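Local coordinates for protein SusD homolog (Bacteroides thetaiotaomicron VPI-5482, PDB 3FDH) that probably binds glycans at the outer membrane as a SusD/RagB-family lipoprotein that helps capture sugars for uptake, at residues Y44-Y48 and F460-Y464; E50-D56 and G260-S266; V55-Y61 and P310-T314; A305-S309 and T452-N456. The contacts are given in a common frame with arbitrary orientation. Where two conformers were deposited one is given. Residue numbers count along the deposited sequence, not the author numbering.

Contact 1: Y44-Y48 and F460-Y464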
# COMPACT_ATOMS: atom_id res chain seq x y z
N TYR A 44 8.91 1.00 5.18
CA TYR A 44 8.85 0.63 6.60
C TYR A 44 7.73 -0.35 6.86
O TYR A 44 7.88 -1.31 7.62
CB TYR A 44 8.80 1.87 7.49
CG TYR A 44 10.11 2.59 7.60
CD1 TYR A 44 10.65 3.31 6.52
CD2 TYR A 44 10.82 2.60 8.79
CE1 TYR A 44 11.87 4.01 6.64
CE2 TYR A 44 12.06 3.27 8.92
CZ TYR A 44 12.57 3.98 7.85
OH TYR A 44 13.77 4.64 8.03
N ALA A 45 6.58 -0.12 6.25
CA ALA A 45 5.47 -1.08 6.37
C ALA A 45 5.91 -2.49 6.02
O ALA A 45 5.53 -3.48 6.66
CB ALA A 45 4.29 -0.64 5.47
N SER A 46 6.74 -2.59 5.00
CA SER A 46 7.24 -3.88 4.54
C SER A 46 7.90 -4.65 5.66
O SER A 46 7.72 -5.86 5.81
CB SER A 46 8.25 -3.73 3.39
OG SER A 46 7.69 -3.14 2.25
N SER A 47 8.64 -3.90 6.48
CA SER A 47 9.30 -4.48 7.63
C SER A 47 8.27 -4.75 8.74
O SER A 47 8.21 -5.82 9.31
CB SER A 47 10.36 -3.51 8.21
OG SER A 47 10.78 -3.93 9.48
N TYR A 48 7.42 -3.78 9.03
CA TYR A 48 6.51 -3.95 10.16
C TYR A 48 5.61 -5.19 10.05
O TYR A 48 5.39 -5.88 11.05
CB TYR A 48 5.71 -2.69 10.45
CG TYR A 48 6.51 -1.46 10.73
CD1 TYR A 48 7.77 -1.52 11.28
CD2 TYR A 48 5.93 -0.20 10.58
CE1 TYR A 48 8.45 -0.37 11.60
CE2 TYR A 48 6.61 0.94 10.89
CZ TYR A 48 7.87 0.85 11.43
OH TYR A 48 8.57 2.00 11.80
N PHE A 460 5.46 -3.19 18.71
CA PHE A 460 4.79 -3.22 17.42
C PHE A 460 4.21 -1.84 17.16
O PHE A 460 3.39 -1.36 17.93
CB PHE A 460 3.65 -4.22 17.37
CG PHE A 460 2.98 -4.20 16.05
CD1 PHE A 460 3.61 -4.73 14.94
CD2 PHE A 460 1.77 -3.55 15.88
CE1 PHE A 460 3.06 -4.64 13.69
CE2 PHE A 460 1.19 -3.49 14.66
CZ PHE A 460 1.84 -4.03 13.54
N PRO A 461 4.65 -1.16 16.08
CA PRO A 461 4.12 0.17 15.88
C PRO A 461 2.70 0.23 15.37
O PRO A 461 2.38 -0.27 14.29
CB PRO A 461 5.06 0.78 14.85
CG PRO A 461 5.63 -0.38 14.11
CD PRO A 461 5.50 -1.60 14.97
N LEU A 462 1.87 0.89 16.16
CA LEU A 462 0.43 1.00 15.85
C LEU A 462 0.15 2.14 14.89
O LEU A 462 -0.96 2.31 14.39
CB LEU A 462 -0.36 1.25 17.12
CG LEU A 462 -0.19 0.20 18.21
CD1 LEU A 462 -0.94 0.59 19.47
CD2 LEU A 462 -0.72 -1.07 17.75
N ARG A 463 1.21 2.91 14.67
CA ARG A 463 1.15 4.10 13.82
C ARG A 463 2.54 4.61 13.56
O ARG A 463 3.50 4.10 14.15
CB ARG A 463 0.36 5.21 14.55
CG ARG A 463 0.97 5.68 15.85
CD ARG A 463 -0.11 6.17 16.81
NE ARG A 463 -0.76 7.41 16.37
CZ ARG A 463 -1.93 7.85 16.80
NH1 ARG A 463 -2.65 7.15 17.66
NH2 ARG A 463 -2.38 9.01 16.33
N TYR A 464 2.63 5.65 12.72
CA TYR A 464 3.91 6.32 12.41
C TYR A 464 4.00 7.60 13.24
O TYR A 464 2.98 8.29 13.42
CB TYR A 464 4.03 6.72 10.96
CG TYR A 464 4.25 5.51 10.05
CD1 TYR A 464 3.96 4.26 10.52
CD2 TYR A 464 4.71 5.67 8.76
CE1 TYR A 464 4.14 3.15 9.68
CE2 TYR A 464 4.88 4.60 7.97
CZ TYR A 464 4.61 3.36 8.41
OH TYR A 464 4.81 2.33 7.50
O HOH W 1 6.56 3.73 13.12
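The Tyr48 ring has the pyrrolidine of Pro461 over one face, with Pro461 CG 3.4 Å from the ring centroid and only 5° off the normal, a textbook CH-pi contact. In this largely helical SusD-like fold it packs the last turn of helix 40-48 against the loop that follows helix 456-459, joining the N-terminal part of the chain to a segment more than 400 residues later. Tyr48 points its CA-to-CB bond at the loop and, with chi1 near -57° (m), presents one face to the proline and its edge to Tyr464: Tyr48 CE2 and Tyr464 CE1 are 3.5 Å apart, with the two ring planes almost perpendicular at 87°. Tyr464 reaches toward the helix, its OH 3.6 Å from Ala45 CB, and that hydroxyl is hydrogen-bonded to Ile41 O in the preceding turn. Its ring is held further by a stack with Phe75 and an edge-to-face contact with Phe126. Phe460 adds a ring edge, CE1 lying 3.7 Å from Tyr48 O at the helix end. All six touching residues are buried. The polar end of Tyr48 is served by a water that lies 3.0 Å from Tyr48 OH and donates to Arg463 O at 3.2 Å.

Contact 2: E50-D56 and G260-S266; sequences EYEVGVD and GFGASTS
Strands 52-54 and 261-263 form a short two-stranded antiparallel sheet within the mainly helical SusD-like fold, their axes 4.5 Å apart at closest and 136° between directions. Val53 and Gly262 are the hydrogen-bonded pair (CA-CA 4.9 Å): Val53 N donates to Gly262 O at 2.9 Å and Gly262 N to Val53 O at 2.8 Å. Gly54 and Phe261 form the next, non-hydrogen-bonded pair, after which Val55 N donates to Gly260 O at 2.9 Å. Before the strand, Glu50 has positive phi (63/35) and is the C-prime residue of the Schellman motif ending helix 40-48. Ser264 (chi1 t) takes the N-cap position of helix 265-274 and donates from OG to Glu50 O at 2.7 Å; Ser266 OG (chi1 p) donates to Glu50 OE1 at 2.6 Å. Glu52, m at chi1 and chi2, lays CG over the Phe261 ring, 4.1 Å from its centroid. A water accepts from Ser264 N (2.9 Å) and donates to Tyr51 O (2.6 Å). Val55 CG1 lies 3.8 Å from Gly262 N, in the space a CB on residue 262 would need. The sheet thus links one helix end to another helix start, with Phe261 packing on Thr43 of helix 40-48 and Leu59 of helix 57-63.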
# COMPACT_ATOMS: atom_id res chain seq x y z
N GLU A 50 6.21 -7.69 7.94
CA GLU A 50 7.09 -8.80 7.61
C GLU A 50 7.06 -9.37 6.21
O GLU A 50 7.28 -10.57 5.99
CB GLU A 50 6.96 -9.90 8.68
CG GLU A 50 7.32 -9.40 10.10
CD GLU A 50 7.31 -10.46 11.17
OE1 GLU A 50 7.14 -11.66 10.87
OE2 GLU A 50 7.43 -10.09 12.35
N TYR A 51 6.85 -8.47 5.26
CA TYR A 51 7.00 -8.82 3.82
C TYR A 51 8.50 -8.89 3.46
O TYR A 51 8.95 -9.60 2.52
CB TYR A 51 6.41 -7.72 2.98
CG TYR A 51 4.92 -7.80 2.74
CD1 TYR A 51 4.23 -9.03 2.85
CD2 TYR A 51 4.21 -6.67 2.31
CE1 TYR A 51 2.86 -9.11 2.57
CE2 TYR A 51 2.86 -6.74 2.03
CZ TYR A 51 2.19 -7.95 2.12
OH TYR A 51 0.83 -7.97 1.84
N GLU A 52 9.24 -8.11 4.23
CA GLU A 52 10.69 -7.96 4.13
C GLU A 52 11.29 -7.74 5.47
O GLU A 52 10.58 -7.35 6.42
CB GLU A 52 11.10 -6.79 3.20
CG GLU A 52 10.50 -6.81 1.78
CD GLU A 52 10.93 -7.92 0.86
OE1 GLU A 52 11.96 -8.59 1.12
OE2 GLU A 52 10.26 -8.09 -0.20
N VAL A 53 12.60 -7.92 5.51
CA VAL A 53 13.38 -7.69 6.72
C VAL A 53 14.35 -6.55 6.50
O VAL A 53 15.07 -6.48 5.51
CB VAL A 53 14.15 -8.96 7.18
CG1 VAL A 53 14.88 -8.72 8.49
CG2 VAL A 53 13.17 -10.13 7.35
N GLY A 54 14.31 -5.57 7.40
CA GLY A 54 15.28 -4.48 7.33
C GLY A 54 16.60 -5.01 7.85
O GLY A 54 16.69 -5.46 8.99
N VAL A 55 17.63 -4.92 7.02
CA VAL A 55 18.94 -5.56 7.31
C VAL A 55 20.12 -4.57 7.43
O VAL A 55 21.20 -4.91 7.88
CB VAL A 55 19.27 -6.71 6.28
CG1 VAL A 55 18.27 -7.92 6.41
CG2 VAL A 55 19.35 -6.17 4.82
N ASP A 56 19.89 -3.33 7.02
CA ASP A 56 20.93 -2.32 7.11
C ASP A 56 20.42 -0.91 7.44
O ASP A 56 19.32 -0.52 7.06
CB ASP A 56 21.73 -2.26 5.80
CG ASP A 56 23.00 -1.44 5.94
OD1 ASP A 56 23.86 -1.81 6.75
OD2 ASP A 56 23.13 -0.42 5.25
N GLY A 260 18.82 -2.48 1.54
CA GLY A 260 18.39 -2.62 2.93
C GLY A 260 17.37 -3.63 3.35
O GLY A 260 16.96 -3.65 4.51
N PHE A 261 16.97 -4.45 2.41
CA PHE A 261 16.02 -5.55 2.64
C PHE A 261 16.65 -6.92 2.46
O PHE A 261 17.53 -7.14 1.65
CB PHE A 261 14.87 -5.54 1.62
CG PHE A 261 13.87 -4.42 1.77
CD1 PHE A 261 13.34 -4.08 2.99
CD2 PHE A 261 13.40 -3.80 0.64
CE1 PHE A 261 12.39 -3.09 3.07
CE2 PHE A 261 12.44 -2.83 0.71
CZ PHE A 261 11.93 -2.48 1.92
N GLY A 262 16.15 -7.83 3.28
CA GLY A 262 16.47 -9.25 3.28
C GLY A 262 15.17 -10.06 3.23
O GLY A 262 14.12 -9.62 3.65
N ALA A 263 15.26 -11.23 2.63
CA ALA A 263 14.11 -12.12 2.47
C ALA A 263 13.51 -12.45 3.85
O ALA A 263 14.23 -12.83 4.77
CB ALA A 263 14.54 -13.40 1.77
N SER A 264 12.19 -12.33 3.95
CA SER A 264 11.46 -12.60 5.18
C SER A 264 11.24 -14.07 5.47
O SER A 264 10.61 -14.78 4.68
CB SER A 264 10.09 -11.92 5.14
OG SER A 264 9.31 -12.25 6.28
N THR A 265 11.74 -14.50 6.63
CA THR A 265 11.61 -15.88 7.07
C THR A 265 10.13 -16.22 7.32
O THR A 265 9.61 -17.21 6.82
CB THR A 265 12.47 -16.19 8.31
OG1 THR A 265 13.86 -16.06 7.98
CG2 THR A 265 12.24 -17.62 8.79
N SER A 266 9.48 -15.38 8.10
CA SER A 266 8.06 -15.59 8.44
C SER A 266 7.21 -15.72 7.17
O SER A 266 6.32 -16.58 7.06
CB SER A 266 7.54 -14.51 9.43
OG SER A 266 7.47 -13.21 8.85
O HOH W 2 10.87 -11.16 1.68

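Contact 3: V55-Y61 and P310-T314; sequences VDNQLYY and PDQST
Residues 310-313 run extended past the turn into helix 57-63, and Thr314 (-102/1) breaks off; Val55 and Gln312 are closest in register (CA-CA 5.2 Å). Pro310 begins the segment, CB 4.2 Å from Val55 CG1 and CG 4.1 Å from Tyr60 CD1; a water donates to Pro310 O at 2.6 Å and lies 3.1 Å from Tyr60 OH. The CA-to-CB bond of Asp311 points away. Gln312, extended (chi1 and chi2 t), lays CB over the Tyr60 ring (chi1 t), 3.9 Å from the centroid, and its OE1 accepts from Asn57 N at 3.0 Å; NE2 makes a weak 3.4 Å bond to Tyr61 OH. Ser313 N donates to Val55 O at 2.8 Å, while Gln312 CA approaches the same oxygen at 3.2 Å. Thr314 (chi1 p) closes the contact, its CG2 3.2 Å from Asp56 CG. At this surface of the SusD-like fold the Gln312 side chain therefore combines polar pairing at its amide, with the backbone where the chain turns toward the helix, and a CH-pi contact of CB with the Tyr60 face.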
# COMPACT_ATOMS: atom_id res chain seq x y z
N VAL A 55 17.63 -4.92 7.02
CA VAL A 55 18.94 -5.56 7.31
C VAL A 55 20.12 -4.57 7.43
O VAL A 55 21.20 -4.91 7.88
CB VAL A 55 19.27 -6.71 6.28
CG1 VAL A 55 18.27 -7.92 6.41
CG2 VAL A 55 19.35 -6.17 4.82
N ASP A 56 19.89 -3.33 7.02
CA ASP A 56 20.93 -2.32 7.11
C ASP A 56 20.42 -0.91 7.44
O ASP A 56 19.32 -0.52 7.06
CB ASP A 56 21.73 -2.26 5.80
CG ASP A 56 23.00 -1.44 5.94
OD1 ASP A 56 23.86 -1.81 6.75
OD2 ASP A 56 23.13 -0.42 5.25
N ASN A 57 21.26 -0.21 8.19
CA ASN A 57 21.07 1.19 8.51
C ASN A 57 19.71 1.48 9.12
O ASN A 57 19.24 0.75 9.99
CB ASN A 57 21.29 2.00 7.22
CG ASN A 57 21.76 3.45 7.48
OD1 ASN A 57 21.43 4.08 8.48
ND2 ASN A 57 22.53 3.97 6.54
N GLN A 58 19.07 2.54 8.67
CA GLN A 58 17.79 2.91 9.27
C GLN A 58 16.75 1.80 9.35
O GLN A 58 16.11 1.61 10.39
CB GLN A 58 17.17 4.14 8.61
CG GLN A 58 17.90 5.40 9.02
CD GLN A 58 17.29 6.68 8.43
OE1 GLN A 58 17.90 7.28 7.52
NE2 GLN A 58 16.08 7.09 8.91
N LEU A 59 16.59 1.08 8.26
CA LEU A 59 15.59 -0.01 8.21
C LEU A 59 15.99 -1.15 9.16
O LEU A 59 15.13 -1.90 9.64
CB LEU A 59 15.36 -0.49 6.77
CG LEU A 59 14.02 -1.19 6.51
CD1 LEU A 59 12.84 -0.25 6.83
CD2 LEU A 59 13.97 -1.66 5.07
N TYR A 60 17.28 -1.26 9.45
CA TYR A 60 17.76 -2.29 10.39
C TYR A 60 17.24 -1.93 11.77
O TYR A 60 16.70 -2.79 12.50
CB TYR A 60 19.29 -2.41 10.42
CG TYR A 60 19.77 -3.18 11.63
CD1 TYR A 60 19.73 -4.56 11.66
CD2 TYR A 60 20.18 -2.52 12.77
CE1 TYR A 60 20.14 -5.27 12.79
CE2 TYR A 60 20.59 -3.21 13.90
CZ TYR A 60 20.53 -4.59 13.91
OH TYR A 60 20.91 -5.28 15.01
N TYR A 61 17.35 -0.64 12.09
CA TYR A 61 16.93 -0.10 13.42
C TYR A 61 15.41 -0.13 13.58
O TYR A 61 14.86 -0.27 14.69
CB TYR A 61 17.58 1.25 13.73
CG TYR A 61 19.09 1.04 13.93
CD1 TYR A 61 19.56 0.34 15.03
CD2 TYR A 61 19.99 1.45 12.98
CE1 TYR A 61 20.92 0.07 15.19
CE2 TYR A 61 21.35 1.19 13.12
CZ TYR A 61 21.81 0.49 14.22
OH TYR A 61 23.17 0.25 14.35
N PRO A 310 17.95 -9.81 12.48
CA PRO A 310 19.11 -10.08 11.63
C PRO A 310 20.39 -9.44 12.11
O PRO A 310 20.42 -8.51 12.91
CB PRO A 310 18.75 -9.36 10.33
CG PRO A 310 18.01 -8.16 10.82
CD PRO A 310 17.17 -8.68 11.99
N ASP A 311 21.47 -9.95 11.58
CA ASP A 311 22.77 -9.30 11.69
C ASP A 311 22.70 -8.16 10.67
O ASP A 311 22.07 -8.29 9.62
CB ASP A 311 23.90 -10.24 11.31
CG ASP A 311 24.12 -11.34 12.33
OD1 ASP A 311 23.79 -11.13 13.53
OD2 ASP A 311 24.66 -12.39 11.92
N GLN A 312 23.32 -7.03 10.99
CA GLN A 312 23.26 -5.88 10.11
C GLN A 312 24.27 -6.05 8.97
O GLN A 312 25.48 -6.19 9.18
CB GLN A 312 23.50 -4.62 10.92
CG GLN A 312 23.15 -3.39 10.15
CD GLN A 312 23.36 -2.13 10.95
OE1 GLN A 312 23.09 -1.03 10.46
NE2 GLN A 312 23.84 -2.28 12.19
N SER A 313 23.76 -6.09 7.75
CA SER A 313 24.58 -6.37 6.59
C SER A 313 23.78 -6.21 5.30
O SER A 313 22.60 -6.55 5.25
CB SER A 313 25.07 -7.82 6.69
OG SER A 313 25.78 -8.24 5.53
N THR A 314 24.44 -5.72 4.26
CA THR A 314 23.78 -5.52 2.99
C THR A 314 24.14 -6.63 2.03
O THR A 314 23.70 -6.65 0.89
CB THR A 314 24.13 -4.16 2.33
OG1 THR A 314 25.55 -4.08 2.15
CG2 THR A 314 23.63 -2.98 3.19
O HOH W 3 19.76 -8.17 15.42

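Contact 4: A305-S309 and T452-N456; sequences APNGS and TNPNN
The bend of one turn, at Gly308, meets the start of another, at Asn453 and Pro454. Residues 306-309 make a type II beta turn, closed by Ser309 N to Pro306 O at 3.1 Å, with Gly308 at positive phi (78/-3); residues 453-456 make a type I turn, closed by Asn456 N to Asn453 O at 3.1 Å. Gly308 and Asn453 are the nearest pair, with their CA atoms 4.4 Å apart.

Close packing of backbone and side-chain atoms joins the two turns. Gly308 CA lies 3.3 Å from Asn453 ND2 and 4.2 Å from Pro454 CD, so close that a CB on residue 308 would run into both Asn453 OD1 and Pro454 CD. Asn307 O is 3.6 Å from Pro454 CD and 3.8 Å from Asn453 CA.

This pairing of loops joins the segment before strand 319-320 to the one leading into helix 456-459 of the SusD-like fold. Asn453 caps that approach to the helix: with chi1 t, its OD1 accepts from Asn455 N and from Asn455 ND2, both at 2.9 Å. Across the gap, Asn455 (chi1 m) brings ND2 to 3.0 Å from Gly308 O.

Other polar groups are paired outside the two turns. Asn307 (chi1 m) accepts at OD1 from Ser266 N and its ND2 is hydrogen-bonded to Ser264 OG, while Asn453 ND2 and Gly308 N are bound by Glu63 O and Glu63 OE2.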
# COMPACT_ATOMS: atom_id res chain seq x y z
N ALA A 305 16.52 -13.77 6.12
CA ALA A 305 16.74 -12.95 7.30
C ALA A 305 15.70 -13.26 8.39
O ALA A 305 14.49 -13.37 8.10
CB ALA A 305 16.74 -11.45 6.93
N PRO A 306 16.16 -13.41 9.64
CA PRO A 306 15.24 -13.67 10.73
C PRO A 306 14.52 -12.39 11.11
O PRO A 306 15.14 -11.36 11.43
CB PRO A 306 16.13 -14.12 11.87
CG PRO A 306 17.42 -13.46 11.61
CD PRO A 306 17.56 -13.39 10.13
N ASN A 307 13.20 -12.47 11.10
CA ASN A 307 12.39 -11.29 11.42
C ASN A 307 12.69 -10.79 12.80
O ASN A 307 12.68 -11.53 13.76
CB ASN A 307 10.90 -11.60 11.30
CG ASN A 307 10.56 -12.21 9.98
OD1 ASN A 307 10.62 -13.44 9.84
ND2 ASN A 307 10.32 -11.36 8.95
N GLY A 308 12.99 -9.50 12.87
CA GLY A 308 13.29 -8.87 14.15
C GLY A 308 14.66 -9.08 14.75
O GLY A 308 14.95 -8.51 15.81
N SER A 309 15.51 -9.88 14.12
CA SER A 309 16.83 -10.17 14.68
C SER A 309 17.96 -10.46 13.66
O SER A 309 18.86 -11.25 13.95
CB SER A 309 16.71 -11.36 15.67
OG SER A 309 16.48 -12.59 14.98
N THR A 452 6.37 -12.75 13.45
CA THR A 452 7.30 -13.43 14.36
C THR A 452 8.34 -12.53 15.05
O THR A 452 9.05 -12.98 15.93
CB THR A 452 7.99 -14.60 13.64
OG1 THR A 452 8.86 -14.13 12.62
CG2 THR A 452 6.93 -15.50 13.03
N ASN A 453 8.40 -11.26 14.69
CA ASN A 453 9.37 -10.35 15.32
C ASN A 453 9.22 -10.38 16.86
O ASN A 453 8.19 -10.01 17.38
CB ASN A 453 9.15 -8.92 14.77
CG ASN A 453 10.26 -7.97 15.13
OD1 ASN A 453 10.80 -8.01 16.24
ND2 ASN A 453 10.54 -7.03 14.22
N PRO A 454 10.28 -10.75 17.61
CA PRO A 454 10.09 -10.86 19.05
C PRO A 454 9.90 -9.55 19.73
O PRO A 454 9.45 -9.49 20.87
CB PRO A 454 11.41 -11.46 19.54
CG PRO A 454 12.05 -12.02 18.33
CD PRO A 454 11.63 -11.17 17.21
N ASN A 455 10.24 -8.49 19.01
CA ASN A 455 10.19 -7.14 19.58
C ASN A 455 8.77 -6.59 19.61
O ASN A 455 8.48 -5.54 20.19
CB ASN A 455 11.10 -6.21 18.81
CG ASN A 455 12.55 -6.63 18.91
OD1 ASN A 455 13.16 -6.50 19.97
ND2 ASN A 455 13.12 -7.09 17.79
N ASN A 456 7.89 -7.35 19.00
CA ASN A 456 6.48 -6.95 18.92
C ASN A 456 5.71 -7.12 20.23
O ASN A 456 4.54 -6.74 20.31
CB ASN A 456 5.78 -7.76 17.82
CG ASN A 456 6.06 -7.24 16.46
OD1 ASN A 456 6.64 -6.17 16.28
ND2 ASN A 456 5.60 -7.96 15.48

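Overall arrangement
All four contacts lie on one side of the chain's centre. Contacts 1 and 2 (centres about 13 Å apart) are coupled where helix 40-48 ends, through Ser46 O to Tyr51 N at 2.8 Å. Contacts 2 and 3, about 9 Å apart, share Val55 and Asp56, and Leu59 CG packs 3.6 Å from Gly54 CA. Contacts 2 and 4 (about 10 Å) are tied by Glu50 OE2 to Asn453 N and Thr265 OG1 to Ala305 O, both 2.8 Å. Contacts 3 and 4 draw on the same loop after strand 292-293. A tetraethylene glycol, probably from crystallisation, lies about 4 Å from the Phe460 side chain at contact 1.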